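N5-carboxyaminoimidazole ribonucleotide synthetase (Bacillus anthracis, PDB 3QFF) probably catalyses the ATP-dependent carboxylation of 5-aminoimidazole ribonucleotide with bicarbonate in purine biosynthesis, and is captured here with ADP bound. Local coordinates at residues V199-S204 with L258-F263; E208-P213 with G308-L313. All blocks are in the same frame, centred on the assembly; numbering follows the deposited sequence.

Contact 1. Residues V199-S204 with L258-F263; sequences VIVIRS and LAVEMF. With ADP (adenosine-5'-diphosphate), chain C.
In the large antiparallel sheet of the ATP-grasp domain, V199, I200 and V201 pair with V260, A259 and L258 on the neighbouring strand. V199 with V260 and V201 with L258 are hydrogen-bonded pairs, each closed by two backbone bonds. V201 N to L258 O measures 2.9 Å and is nearly straight (171°), whereas V199 N to V260 O stretches to 3.1 Å. I200 and A259 between them form a non-hydrogen-bonded pair, and there I200 CD1 meets the methyl CB of A259 at 3.7 Å.

The valines, L258 and M262 occupy the other face, which helix 235-251 packs against. V201 CG1, set between the backbone N and the carbonyl carbon (chi1 49°), lies 3.9 Å from L258 CB. Farther along, the bent chain of M262 brings its terminal methyl CE back to V199 CG2, at 3.6 Å.

Beyond the paired part, strand 256-264 runs on to the nucleotide, where F263 CE2 approaches ribose C2' of ADP at 3.7 Å and the ring also stacks with F193. Four backbone bonds between buried residues satisfy the N-H and C=O groups they join and set the register, while apolar side chains pack on both faces of the sheet.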
ATOM      1  N   VAL A 199      -5.838 -12.996  16.309  1.00 22.03           N
ATOM      2  CA  VAL A 199      -5.402 -11.642  16.631  1.00 21.73           C
ATOM      3  C   VAL A 199      -3.927 -11.536  16.223  1.00 22.45           C
ATOM      4  O   VAL A 199      -3.117 -12.428  16.540  1.00 21.50           O
ATOM      5  CB  VAL A 199      -5.523 -11.344  18.157  1.00 22.80           C
ATOM      6  CG1 VAL A 199      -4.836 -10.022  18.523  1.00 21.10           C
ATOM      7  CG2 VAL A 199      -6.986 -11.305  18.601  1.00 22.81           C
ATOM      8  N   ILE A 200      -3.600 -10.468  15.491  1.00 22.50           N
ATOM      9  CA  ILE A 200      -2.224 -10.173  15.119  1.00 22.69           C
ATOM     10  C   ILE A 200      -1.720  -9.160  16.140  1.00 22.26           C
ATOM     11  O   ILE A 200      -2.348  -8.112  16.337  1.00 22.42           O
ATOM     12  CB  ILE A 200      -2.097  -9.544  13.697  1.00 22.85           C
ATOM     13  CG1 ILE A 200      -2.814 -10.371  12.610  1.00 24.51           C
ATOM     14  CG2 ILE A 200      -0.610  -9.299  13.330  1.00 23.92           C
ATOM     15  CD1 ILE A 200      -2.173 -11.699  12.286  1.00 26.13           C
ATOM     16  N   VAL A 201      -0.618  -9.491  16.806  1.00 21.57           N
ATOM     17  CA  VAL A 201       0.026  -8.539  17.714  1.00 21.84           C
ATOM     18  C   VAL A 201       1.429  -8.171  17.210  1.00 21.37           C
ATOM     19  O   VAL A 201       2.153  -9.009  16.637  1.00 21.62           O
ATOM     20  CB  VAL A 201       0.004  -9.037  19.211  1.00 21.67           C
ATOM     21  CG1 VAL A 201       0.494 -10.471  19.325  1.00 23.04           C
ATOM     22  CG2 VAL A 201       0.796  -8.097  20.118  1.00 22.63           C
ATOM     23  N   ILE A 202       1.792  -6.907  17.397  1.00 21.16           N
ATOM     24  CA  ILE A 202       3.074  -6.391  16.940  1.00 21.10           C
ATOM     25  C   ILE A 202       3.833  -5.851  18.127  1.00 21.08           C
ATOM     26  O   ILE A 202       3.263  -5.101  18.921  1.00 21.06           O
ATOM     27  CB  ILE A 202       2.892  -5.193  15.969  1.00 21.16           C
ATOM     28  CG1 ILE A 202       1.850  -5.489  14.883  1.00 21.89           C
ATOM     29  CG2 ILE A 202       4.278  -4.734  15.389  1.00 20.17           C
ATOM     30  CD1 ILE A 202       2.201  -6.655  13.940  1.00 21.87           C
ATOM     31  N   ARG A 203       5.108  -6.206  18.241  1.00 20.92           N
ATOM     32  CA  ARG A 203       5.957  -5.656  19.304  1.00 21.51           C
ATOM     33  C   ARG A 203       7.291  -5.248  18.712  1.00 21.65           C
ATOM     34  O   ARG A 203       7.972  -6.064  18.086  1.00 22.04           O
ATOM     35  CB  ARG A 203       6.157  -6.663  20.448  1.00 20.97           C
ATOM     36  CG  ARG A 203       6.858  -6.064  21.660  1.00 22.16           C
ATOM     37  CD  ARG A 203       6.702  -6.924  22.924  1.00 24.58           C
ATOM     38  NE  ARG A 203       7.535  -6.415  24.023  1.00 26.62           N
ATOM     39  CZ  ARG A 203       8.835  -6.670  24.181  1.00 28.11           C
ATOM     40  NH1 ARG A 203       9.487  -7.427  23.318  1.00 27.04           N
ATOM     41  NH2 ARG A 203       9.491  -6.155  25.218  1.00 30.77           N
ATOM     42  N   SER A 204       7.653  -3.985  18.886  1.00 22.50           N
ATOM     43  CA  SER A 204       8.893  -3.475  18.297  1.00 23.18           C
ATOM     44  C   SER A 204      10.129  -3.860  19.115  1.00 23.44           C
ATOM     45  O   SER A 204      10.018  -4.311  20.256  1.00 23.49           O
ATOM     46  CB  SER A 204       8.829  -1.951  18.108  1.00 23.46           C
ATOM     47  OG  SER A 204       9.130  -1.260  19.314  1.00 23.03           O
ATOM     48  N   LEU A 258       3.296 -11.447  15.675  1.00 23.33           N
ATOM     49  CA  LEU A 258       2.790 -12.735  16.147  1.00 23.12           C
ATOM     50  C   LEU A 258       1.307 -12.878  15.809  1.00 22.64           C
ATOM     51  O   LEU A 258       0.508 -12.038  16.187  1.00 22.90           O
ATOM     52  CB  LEU A 258       3.001 -12.884  17.665  1.00 23.23           C
ATOM     53  CG  LEU A 258       2.625 -14.248  18.271  1.00 23.32           C
ATOM     54  CD1 LEU A 258       3.572 -15.345  17.770  1.00 22.65           C
ATOM     55  CD2 LEU A 258       2.663 -14.188  19.808  1.00 23.74           C
ATOM     56  N   ALA A 259       0.951 -13.931  15.079  1.00 22.38           N
ATOM     57  CA  ALA A 259      -0.457 -14.247  14.860  1.00 21.87           C
ATOM     58  C   ALA A 259      -0.841 -15.270  15.910  1.00 21.93           C
ATOM     59  O   ALA A 259      -0.143 -16.268  16.081  1.00 21.66           O
ATOM     60  CB  ALA A 259      -0.664 -14.836  13.465  1.00 21.63           C
ATOM     61  N   VAL A 260      -1.944 -15.027  16.605  1.00 21.83           N
ATOM     62  CA  VAL A 260      -2.414 -15.948  17.638  1.00 22.18           C
ATOM     63  C   VAL A 260      -3.741 -16.522  17.160  1.00 22.65           C
ATOM     64  O   VAL A 260      -4.711 -15.783  17.023  1.00 23.47           O
ATOM     65  CB  VAL A 260      -2.611 -15.224  18.988  1.00 22.05           C
ATOM     66  CG1 VAL A 260      -2.872 -16.244  20.119  1.00 23.11           C
ATOM     67  CG2 VAL A 260      -1.393 -14.338  19.326  1.00 21.78           C
ATOM     68  N   GLU A 261      -3.780 -17.816  16.857  1.00 23.19           N
ATOM     69  CA  GLU A 261      -5.041 -18.433  16.455  1.00 24.40           C
ATOM     70  C   GLU A 261      -5.691 -19.095  17.647  1.00 24.19           C
ATOM     71  O   GLU A 261      -5.014 -19.725  18.453  1.00 23.52           O
ATOM     72  CB  GLU A 261      -4.850 -19.434  15.316  1.00 24.77           C
ATOM     73  CG  GLU A 261      -4.416 -18.768  14.007  1.00 28.90           C
ATOM     74  CD  GLU A 261      -4.426 -19.746  12.848  1.00 34.30           C
ATOM     75  OE1 GLU A 261      -3.383 -20.388  12.603  1.00 37.23           O
ATOM     76  OE2 GLU A 261      -5.488 -19.890  12.194  1.00 38.23           O
ATOM     77  N   MET A 262      -7.009 -18.948  17.726  1.00 24.70           N
ATOM     78  CA  MET A 262      -7.784 -19.257  18.918  1.00 25.88           C
ATOM     79  C   MET A 262      -9.113 -19.904  18.560  1.00 25.97           C
ATOM     80  O   MET A 262      -9.616 -19.693  17.465  1.00 26.03           O
ATOM     81  CB  MET A 262      -8.062 -17.967  19.695  1.00 26.10           C
ATOM     82  CG  MET A 262      -6.833 -17.386  20.403  1.00 28.18           C
ATOM     83  SD  MET A 262      -7.126 -15.718  21.045  1.00 29.83           S
ATOM     84  CE  MET A 262      -6.485 -14.732  19.711  1.00 32.36           C
ATOM     85  N   PHE A 263      -9.646 -20.706  19.485  1.00 26.65           N
ATOM     86  CA  PHE A 263     -11.019 -21.214  19.439  1.00 27.11           C
ATOM     87  C   PHE A 263     -11.868 -20.480  20.493  1.00 28.12           C
ATOM     88  O   PHE A 263     -11.481 -20.381  21.675  1.00 27.96           O
ATOM     89  CB  PHE A 263     -11.077 -22.722  19.743  1.00 27.63           C
ATOM     90  CG  PHE A 263     -10.192 -23.589  18.871  1.00 28.66           C
ATOM     91  CD1 PHE A 263      -9.260 -24.437  19.452  1.00 29.27           C
ATOM     92  CD2 PHE A 263     -10.319 -23.591  17.483  1.00 30.47           C
ATOM     93  CE1 PHE A 263      -8.454 -25.268  18.673  1.00 31.49           C
ATOM     94  CE2 PHE A 263      -9.510 -24.413  16.690  1.00 32.07           C
ATOM     95  CZ  PHE A 263      -8.574 -25.252  17.287  1.00 30.85           C
TER
HETATM   96  PB  ADP C 400      -2.933 -26.733  11.022  1.00 62.88           P
HETATM   97  O1B ADP C 400      -2.830 -27.738   9.899  1.00 62.84           O
HETATM   98  O2B ADP C 400      -1.601 -26.442  11.678  1.00 62.26           O
HETATM   99  O3B ADP C 400      -3.735 -25.507  10.655  1.00 62.65           O
HETATM  100  PA  ADP C 400      -4.652 -26.878  13.375  1.00 60.58           P
HETATM  101  O1A ADP C 400      -4.862 -25.393  13.157  1.00 61.16           O
HETATM  102  O2A ADP C 400      -4.096 -27.383  14.686  1.00 60.28           O
HETATM  103  O3A ADP C 400      -3.782 -27.518  12.164  1.00 61.78           O
HETATM  104  O5' ADP C 400      -6.074 -27.603  13.191  1.00 59.78           O
HETATM  105  C5' ADP C 400      -6.722 -27.590  11.920  1.00 59.37           C
HETATM  106  C4' ADP C 400      -8.226 -27.491  12.122  1.00 58.68           C
HETATM  107  O4' ADP C 400      -8.671 -28.599  12.907  1.00 57.97           O
HETATM  108  C3' ADP C 400      -8.616 -26.233  12.883  1.00 58.29           C
HETATM  109  O3' ADP C 400      -9.000 -25.186  11.987  1.00 59.10           O
HETATM  110  C2' ADP C 400      -9.764 -26.674  13.769  1.00 58.33           C
HETATM  111  O2' ADP C 400     -11.010 -26.395  13.125  1.00 57.59           O
HETATM  112  C1' ADP C 400      -9.608 -28.181  13.904  1.00 57.50           C
HETATM  113  N9  ADP C 400      -9.100 -28.523  15.262  1.00 56.66           N
HETATM  114  C8  ADP C 400      -7.803 -28.657  15.612  1.00 56.00           C
HETATM  115  N7  ADP C 400      -7.677 -28.976  16.925  1.00 55.36           N
HETATM  116  C5  ADP C 400      -8.914 -29.056  17.442  1.00 54.99           C
HETATM  117  C6  ADP C 400      -9.498 -29.354  18.775  1.00 54.68           C
HETATM  118  N6  ADP C 400      -8.709 -29.639  19.841  1.00 52.96           N
HETATM  119  N1  ADP C 400     -10.850 -29.329  18.885  1.00 54.85           N
HETATM  120  C2  ADP C 400     -11.650 -29.046  17.839  1.00 54.93           C
HETATM  121  N3  ADP C 400     -11.186 -28.768  16.607  1.00 55.17           N
HETATM  122  C4  ADP C 400      -9.852 -28.760  16.345  1.00 55.74           C

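Contact 2. Residues E208-P213 with G308-L313; sequences ETKVFP and GETNLL
T310 meets the chain at V211 and F212 in two ways, polar through its hydroxyl and apolar through its methyl. The hydroxyl OG1 donates to V211 O at 2.7 Å, approaching from above the carbonyl plane (40° out of it). With OG1 between the backbone N and the carbonyl carbon (chi1 59°), the methyl CG2 is anti to the carbonyl carbon and sits over the centre of the F212 ring. This CH-pi contact places CG2 3.8 Å from the ring centroid and 11° off its normal.

Electrostatic contact is looser. K210 NZ forms a salt bridge with E309 OE1 at 3.3 Å, a weak hydrogen bond by its geometry, between two side chains that are both bent at chi2. E309 N is also hydrogen-bonded to Y340 OH of the second subunit. On its way the lysine chain passes G308 O, with CG 3.6 Å from that oxygen, which accepts a hydrogen bond from Q297 of helix 294-303.

At the proline, P213 CD lies 3.5 Å from the carbonyl oxygen T310 O, and the apolar contact is P213 CG to L312 CB at 4.0 Å.

T310 thus combines a short hydrogen bond and a CH-pi contact in one residue, with the K210–E309 bridge and the P213–L312 contact beside it. Because K210 and E309 are both partly exposed, solvent probably weakens the attraction of their long salt bridge.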
ATOM      1  N   GLU A 208       7.517  -1.289  22.164  1.00 24.87           N
ATOM      2  CA  GLU A 208       6.186  -0.746  21.832  1.00 25.27           C
ATOM      3  C   GLU A 208       5.298  -1.868  21.281  1.00 25.37           C
ATOM      4  O   GLU A 208       5.762  -2.675  20.484  1.00 25.27           O
ATOM      5  CB  GLU A 208       6.278   0.390  20.814  1.00 24.83           C
ATOM      6  CG  GLU A 208       4.973   1.140  20.644  1.00 25.65           C
ATOM      7  CD  GLU A 208       5.016   2.157  19.531  1.00 27.60           C
ATOM      8  OE1 GLU A 208       4.021   2.890  19.386  1.00 29.97           O
ATOM      9  OE2 GLU A 208       6.030   2.223  18.795  1.00 26.91           O
ATOM     10  N   THR A 209       4.040  -1.922  21.720  1.00 25.42           N
ATOM     11  CA  THR A 209       3.119  -2.987  21.298  1.00 26.28           C
ATOM     12  C   THR A 209       1.882  -2.402  20.633  1.00 25.62           C
ATOM     13  O   THR A 209       1.399  -1.333  21.020  1.00 25.95           O
ATOM     14  CB  THR A 209       2.726  -3.919  22.505  1.00 26.27           C
ATOM     15  OG1 THR A 209       3.916  -4.513  23.033  1.00 28.98           O
ATOM     16  CG2 THR A 209       1.815  -5.047  22.067  1.00 28.53           C
ATOM     17  N   LYS A 210       1.379  -3.095  19.610  1.00 24.91           N
ATOM     18  CA  LYS A 210       0.089  -2.763  19.012  1.00 23.10           C
ATOM     19  C   LYS A 210      -0.620  -4.065  18.745  1.00 22.94           C
ATOM     20  O   LYS A 210       0.019  -5.063  18.418  1.00 22.46           O
ATOM     21  CB  LYS A 210       0.240  -1.988  17.697  1.00 23.41           C
ATOM     22  CG  LYS A 210       0.822  -0.575  17.793  1.00 22.82           C
ATOM     23  CD  LYS A 210      -0.149   0.453  18.365  1.00 23.85           C
ATOM     24  CE  LYS A 210       0.630   1.729  18.635  1.00 25.95           C
ATOM     25  NZ  LYS A 210      -0.160   2.735  19.354  1.00 30.40           N
ATOM     26  N   VAL A 211      -1.945  -4.048  18.863  1.00 22.22           N
ATOM     27  CA  VAL A 211      -2.756  -5.223  18.581  1.00 22.31           C
ATOM     28  C   VAL A 211      -3.795  -4.858  17.517  1.00 22.08           C
ATOM     29  O   VAL A 211      -4.417  -3.778  17.561  1.00 22.57           O
ATOM     30  CB  VAL A 211      -3.446  -5.765  19.851  1.00 22.41           C
ATOM     31  CG1 VAL A 211      -4.024  -7.156  19.615  1.00 22.34           C
ATOM     32  CG2 VAL A 211      -2.451  -5.818  21.000  1.00 24.23           C
ATOM     33  N   PHE A 212      -3.952  -5.739  16.546  1.00 21.24           N
ATOM     34  CA  PHE A 212      -4.987  -5.586  15.536  1.00 21.72           C
ATOM     35  C   PHE A 212      -6.326  -6.122  16.041  1.00 22.45           C
ATOM     36  O   PHE A 212      -6.358  -6.857  17.031  1.00 22.44           O
ATOM     37  CB  PHE A 212      -4.581  -6.301  14.252  1.00 20.71           C
ATOM     38  CG  PHE A 212      -3.613  -5.527  13.431  1.00 20.87           C
ATOM     39  CD1 PHE A 212      -2.247  -5.841  13.467  1.00 18.01           C
ATOM     40  CD2 PHE A 212      -4.051  -4.472  12.640  1.00 19.26           C
ATOM     41  CE1 PHE A 212      -1.334  -5.123  12.684  1.00 21.88           C
ATOM     42  CE2 PHE A 212      -3.140  -3.746  11.850  1.00 19.85           C
ATOM     43  CZ  PHE A 212      -1.786  -4.073  11.871  1.00 17.85           C
ATOM     44  N   PRO A 213      -7.431  -5.740  15.379  1.00 23.33           N
ATOM     45  CA  PRO A 213      -8.752  -6.209  15.836  1.00 24.15           C
ATOM     46  C   PRO A 213      -8.901  -7.716  15.652  1.00 24.10           C
ATOM     47  O   PRO A 213      -8.242  -8.303  14.779  1.00 25.65           O
ATOM     48  CB  PRO A 213      -9.753  -5.469  14.921  1.00 24.41           C
ATOM     49  CG  PRO A 213      -8.971  -4.410  14.213  1.00 24.64           C
ATOM     50  CD  PRO A 213      -7.518  -4.812  14.238  1.00 24.14           C
ATOM     51  N   GLY A 308       2.631   2.088  13.753  1.00 22.53           N
ATOM     52  CA  GLY A 308       1.441   2.810  13.309  1.00 23.00           C
ATOM     53  C   GLY A 308       0.190   2.369  14.052  1.00 22.69           C
ATOM     54  O   GLY A 308       0.220   1.407  14.811  1.00 23.20           O
ATOM     55  N   GLU A 309      -0.910   3.071  13.837  1.00 23.56           N
ATOM     56  CA  GLU A 309      -2.180   2.705  14.479  1.00 24.34           C
ATOM     57  C   GLU A 309      -2.829   1.474  13.842  1.00 23.89           C
ATOM     58  O   GLU A 309      -2.595   1.179  12.669  1.00 23.18           O
ATOM     59  CB  GLU A 309      -3.137   3.909  14.532  1.00 24.97           C
ATOM     60  CG  GLU A 309      -2.526   5.146  15.234  1.00 27.77           C
ATOM     61  CD  GLU A 309      -1.908   4.822  16.609  1.00 32.36           C
ATOM     62  OE1 GLU A 309      -2.521   4.060  17.382  1.00 34.34           O
ATOM     63  OE2 GLU A 309      -0.810   5.336  16.924  1.00 35.14           O
ATOM     64  N   THR A 310      -3.635   0.751  14.618  1.00 24.00           N
ATOM     65  CA  THR A 310      -4.252  -0.490  14.128  1.00 24.77           C
ATOM     66  C   THR A 310      -5.772  -0.424  14.036  1.00 25.75           C
ATOM     67  O   THR A 310      -6.439  -1.464  13.905  1.00 26.51           O
ATOM     68  CB  THR A 310      -3.907  -1.672  15.021  1.00 25.28           C
ATOM     69  OG1 THR A 310      -4.376  -1.392  16.342  1.00 26.05           O
ATOM     70  CG2 THR A 310      -2.404  -1.914  15.034  1.00 24.11           C
ATOM     71  N   ASN A 311      -6.312   0.789  14.115  1.00 25.95           N
ATOM     72  CA  ASN A 311      -7.745   1.026  14.008  1.00 26.65           C
ATOM     73  C   ASN A 311      -8.352   0.406  12.770  1.00 26.43           C
ATOM     74  O   ASN A 311      -7.789   0.514  11.670  1.00 26.38           O
ATOM     75  CB  ASN A 311      -8.025   2.525  13.979  1.00 27.39           C
ATOM     76  CG  ASN A 311      -7.556   3.221  15.235  1.00 29.19           C
ATOM     77  OD1 ASN A 311      -7.931   2.834  16.344  1.00 32.95           O
ATOM     78  ND2 ASN A 311      -6.733   4.249  15.074  1.00 31.66           N
ATOM     79  N   LEU A 312      -9.502  -0.230  12.958  1.00 25.79           N
ATOM     80  CA  LEU A 312     -10.302  -0.726  11.854  1.00 26.01           C
ATOM     81  C   LEU A 312     -11.074   0.459  11.270  1.00 26.55           C
ATOM     82  O   LEU A 312     -11.919   1.052  11.951  1.00 26.21           O
ATOM     83  CB  LEU A 312     -11.275  -1.817  12.312  1.00 25.70           C
ATOM     84  CG  LEU A 312     -12.034  -2.480  11.144  1.00 26.52           C
ATOM     85  CD1 LEU A 312     -11.105  -3.348  10.288  1.00 25.14           C
ATOM     86  CD2 LEU A 312     -13.203  -3.278  11.619  1.00 26.28           C
ATOM     87  N   LEU A 313     -10.771   0.794  10.018  1.00 25.96           N
ATOM     88  CA  LEU A 313     -11.368   1.954   9.362  1.00 26.30           C
ATOM     89  C   LEU A 313     -12.635   1.609   8.584  1.00 26.27           C
ATOM     90  O   LEU A 313     -13.475   2.474   8.363  1.00 26.62           O
ATOM     91  CB  LEU A 313     -10.344   2.645   8.451  1.00 26.12           C
ATOM     92  CG  LEU A 313      -9.085   3.208   9.125  1.00 27.27           C
ATOM     93  CD1 LEU A 313      -8.203   3.914   8.097  1.00 28.76           C
ATOM     94  CD2 LEU A 313      -9.436   4.148  10.278  1.00 27.78           C
TER

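How the contacts relate
Contacts 1 and 2 illustrate how neighbouring strands of one sheet can link a nucleotide site to a distant loop. Their centres lie 11 Å apart, and strands 195-203 and 209-220, consecutive in the chain, are neighbours in the same antiparallel sheet. Probable backbone hydrogen bonds join I202 N to K210 O and F212 N to I200 O, while V199 packs on V211. Along the chain the segments alternate: 199-204, 208-213, 258-263, then 308-313. Across the fold, strand 256-264, which reaches ADP, is followed by 195-203, then 209-220 and the loop near the second subunit. The strands and the 308-313 loop thus form a chain of contacts from the ADP side toward that subunit.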